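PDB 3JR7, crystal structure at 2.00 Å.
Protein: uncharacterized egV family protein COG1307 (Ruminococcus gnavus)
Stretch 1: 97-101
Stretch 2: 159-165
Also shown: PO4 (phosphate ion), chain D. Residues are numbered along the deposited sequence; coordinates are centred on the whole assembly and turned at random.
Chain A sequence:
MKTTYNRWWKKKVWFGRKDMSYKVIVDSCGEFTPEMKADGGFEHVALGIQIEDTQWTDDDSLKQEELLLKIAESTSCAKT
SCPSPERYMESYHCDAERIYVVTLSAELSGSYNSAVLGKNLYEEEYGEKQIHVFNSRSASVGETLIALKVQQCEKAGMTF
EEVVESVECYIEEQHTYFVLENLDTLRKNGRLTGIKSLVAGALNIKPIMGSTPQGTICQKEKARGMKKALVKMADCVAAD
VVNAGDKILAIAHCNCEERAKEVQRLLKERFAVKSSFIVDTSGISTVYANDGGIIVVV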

# COMPACT_ATOMS: atom_id res chain seq x y z
N GLU A 97 -2.90 -16.41 -18.35
CA GLU A 97 -1.64 -17.13 -18.43
C GLU A 97 -0.64 -16.63 -17.38
O GLU A 97 0.08 -17.42 -16.77
N ARG A 98 -0.60 -15.32 -17.18
CA ARG A 98 0.42 -14.72 -16.32
C ARG A 98 -0.24 -14.11 -15.09
O ARG A 98 -1.15 -13.30 -15.20
N ILE A 99 0.23 -14.51 -13.92
CA ILE A 99 -0.28 -14.02 -12.65
C ILE A 99 0.78 -13.21 -11.90
O ILE A 99 1.88 -13.70 -11.63
N TYR A 100 0.43 -11.97 -11.57
CA TYR A 100 1.33 -11.07 -10.83
C TYR A 100 0.64 -10.76 -9.53
O TYR A 100 -0.51 -10.38 -9.53
N VAL A 101 1.32 -10.93 -8.41
CA VAL A 101 0.72 -10.71 -7.09
C VAL A 101 1.49 -9.58 -6.41
O VAL A 101 2.74 -9.57 -6.41
N THR A 159 7.80 -9.62 -22.14
CA THR A 159 7.59 -11.00 -21.69
C THR A 159 7.30 -11.02 -20.19
O THR A 159 7.54 -10.03 -19.47
N PHE A 160 6.80 -12.14 -19.71
CA PHE A 160 6.61 -12.34 -18.24
C PHE A 160 7.86 -11.99 -17.42
O PHE A 160 7.79 -11.17 -16.49
N GLU A 161 9.01 -12.56 -17.77
CA GLU A 161 10.22 -12.28 -17.00
C GLU A 161 10.68 -10.84 -17.13
O GLU A 161 11.24 -10.33 -16.18
N GLU A 162 10.45 -10.20 -18.27
CA GLU A 162 10.74 -8.77 -18.41
C GLU A 162 9.87 -7.89 -17.50
O GLU A 162 10.35 -6.93 -16.88
N VAL A 163 8.60 -8.23 -17.40
CA VAL A 163 7.71 -7.52 -16.50
C VAL A 163 8.24 -7.70 -15.06
O VAL A 163 8.34 -6.73 -14.30
N VAL A 164 8.58 -8.92 -14.68
CA VAL A 164 9.12 -9.18 -13.31
C VAL A 164 10.37 -8.32 -13.04
O VAL A 164 10.46 -7.61 -12.00
N GLU A 165 11.33 -8.35 -13.98
CA GLU A 165 12.52 -7.53 -13.80
C GLU A 165 12.19 -6.03 -13.71
O GLU A 165 12.73 -5.34 -12.82

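The start of a strand, from Arg98 to Val101 in this stretch and continuing beyond it, lies beside the beginning of a helix that starts at Phe160 and runs on past this stretch. Their N-to-C directions differ by only 12°, and the axes come no closer than 10.3 Å. No hydrogen bond links the two stretches. Side chains fill the gap, and the contact is mostly apolar.

Glu97 precedes the strand and does not reach the helix. Its chi1 and chi2 are both t. The carboxylate turns to its neighbour instead: Glu97 OE1 lies 2.8 Å from Arg98 NH1. This is a salt bridge, although the hydrogen bond within it is weak because its N-H...acceptor angle is 117°.

Arg98 points its CA-to-CB bond toward the helix, with chi1 m, chi2 t and chi3 m. The aliphatic part of the chain does the packing here. Arg98 CD sits 3.8 Å from Phe160 CB. Arg98 NE, NH1 and NH2 are also hydrogen-bonded elsewhere in the structure, so its donors are satisfied.

Ile99 points away, as expected from the alternation of a strand. Its chi1 and chi2 are both m. Its backbone still takes part: Ile99 O lies 4.0 Å from Phe160 CE1, at the edge of the phenyl ring.

Tyr100 makes the most contacts of stretch 1. Its CA-to-CB bond points sideways, but chi1 m and chi2 of -78° bring the end of the ring nearer the helix. Tyr100 CE1 packs 3.6 Å from Phe160 CE1 and 3.5 Å from Val163 CG1. Val164 CG2 is more distant, 4.5 Å from Tyr100 CE1, near the plane of the ring at its edge. The hydroxyl lies close to carbon: Tyr100 OH is 3.4 Å from Val163 CG2 and 3.5 Å from Phe160 CD1. Its polar need is met elsewhere in the structure. The Tyr100 and Phe160 rings are near parallel, at 30°, but slid apart with centroids 5.4 Å from each other, so they barely overlap.

Val101 is buried but out of reach of the helix; its chi1 is t.

On the helix, Phe160, Val163 and Val164 all have chi1 t. Val163 points toward the strand, while Phe160 and Val164 point sideways. Thr159, with chi1 p, points away and caps the helix: Glu162 N donates to Thr159 OG1 at 3.1 Å. Glu162 OE1 accepts from Thr159 N at 2.9 Å in return. A phosphate ion, probably from the crystallisation liquor, sits at this end. Phe160 N donates to PO4 O2 in a very short 2.5 Å hydrogen bond.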

# COMPACT_ATOMS: atom_id res chain seq x y z
CB GLU A 97 -1.02 -16.92 -19.82
CG GLU A 97 0.34 -17.54 -20.02
CD GLU A 97 0.89 -17.27 -21.39
OE1 GLU A 97 0.67 -16.16 -21.94
OE2 GLU A 97 1.55 -18.17 -21.92
CB ARG A 98 1.19 -13.66 -17.11
CG ARG A 98 1.77 -14.20 -18.41
CD ARG A 98 2.57 -13.19 -19.20
NE ARG A 98 1.75 -12.13 -19.74
CZ ARG A 98 0.91 -12.24 -20.80
NH1 ARG A 98 0.75 -13.42 -21.43
NH2 ARG A 98 0.24 -11.16 -21.22
CB ILE A 99 -0.74 -15.16 -11.75
CG1 ILE A 99 -1.74 -16.05 -12.51
CG2 ILE A 99 -1.35 -14.57 -10.43
CD1 ILE A 99 -3.10 -15.37 -12.87
CB TYR A 100 1.53 -9.76 -11.62
CG TYR A 100 2.09 -9.94 -13.00
CD1 TYR A 100 3.45 -10.19 -13.19
CD2 TYR A 100 1.28 -9.82 -14.12
CE1 TYR A 100 3.97 -10.37 -14.45
CE2 TYR A 100 1.80 -9.97 -15.42
CZ TYR A 100 3.16 -10.26 -15.56
OH TYR A 100 3.70 -10.40 -16.80
CB VAL A 101 0.77 -12.00 -6.25
CG1 VAL A 101 -0.14 -11.88 -4.97
CG2 VAL A 101 0.36 -13.22 -7.08
CB THR A 159 8.84 -11.84 -21.93
OG1 THR A 159 9.88 -11.35 -21.08
CG2 THR A 159 9.27 -11.73 -23.43
CB PHE A 160 6.16 -13.77 -17.98
CG PHE A 160 5.94 -14.11 -16.49
CD1 PHE A 160 4.86 -13.60 -15.80
CD2 PHE A 160 6.80 -14.95 -15.84
CE1 PHE A 160 4.66 -13.91 -14.46
CE2 PHE A 160 6.62 -15.28 -14.50
CZ PHE A 160 5.54 -14.74 -13.80
CB GLU A 161 11.35 -13.22 -17.35
CG GLU A 161 10.96 -14.67 -17.07
CD GLU A 161 11.19 -15.04 -15.62
OE1 GLU A 161 12.25 -14.69 -15.00
OE2 GLU A 161 10.30 -15.73 -15.08
CB GLU A 162 10.65 -8.27 -19.86
CG GLU A 162 11.85 -8.68 -20.74
CD GLU A 162 11.58 -8.59 -22.24
OE1 GLU A 162 10.41 -8.42 -22.62
OE2 GLU A 162 12.55 -8.72 -23.05
CB VAL A 163 6.25 -8.01 -16.59
CG1 VAL A 163 5.36 -7.33 -15.48
CG2 VAL A 163 5.64 -7.83 -18.02
CB VAL A 164 9.41 -10.69 -13.09
CG1 VAL A 164 10.20 -10.93 -11.82
CG2 VAL A 164 8.08 -11.50 -13.05
CB GLU A 165 13.55 -7.80 -14.90
CG GLU A 165 14.80 -6.91 -14.82
CD GLU A 165 15.89 -7.25 -15.86
OE1 GLU A 165 15.53 -7.77 -16.92
OE2 GLU A 165 17.08 -6.95 -15.63
P PO4 D . 6.13 -15.16 -21.87
O1 PO4 D . 4.78 -15.79 -21.47
O2 PO4 D . 6.10 -13.71 -21.47
O3 PO4 D . 7.26 -15.79 -21.11
O4 PO4 D . 6.47 -15.32 -23.34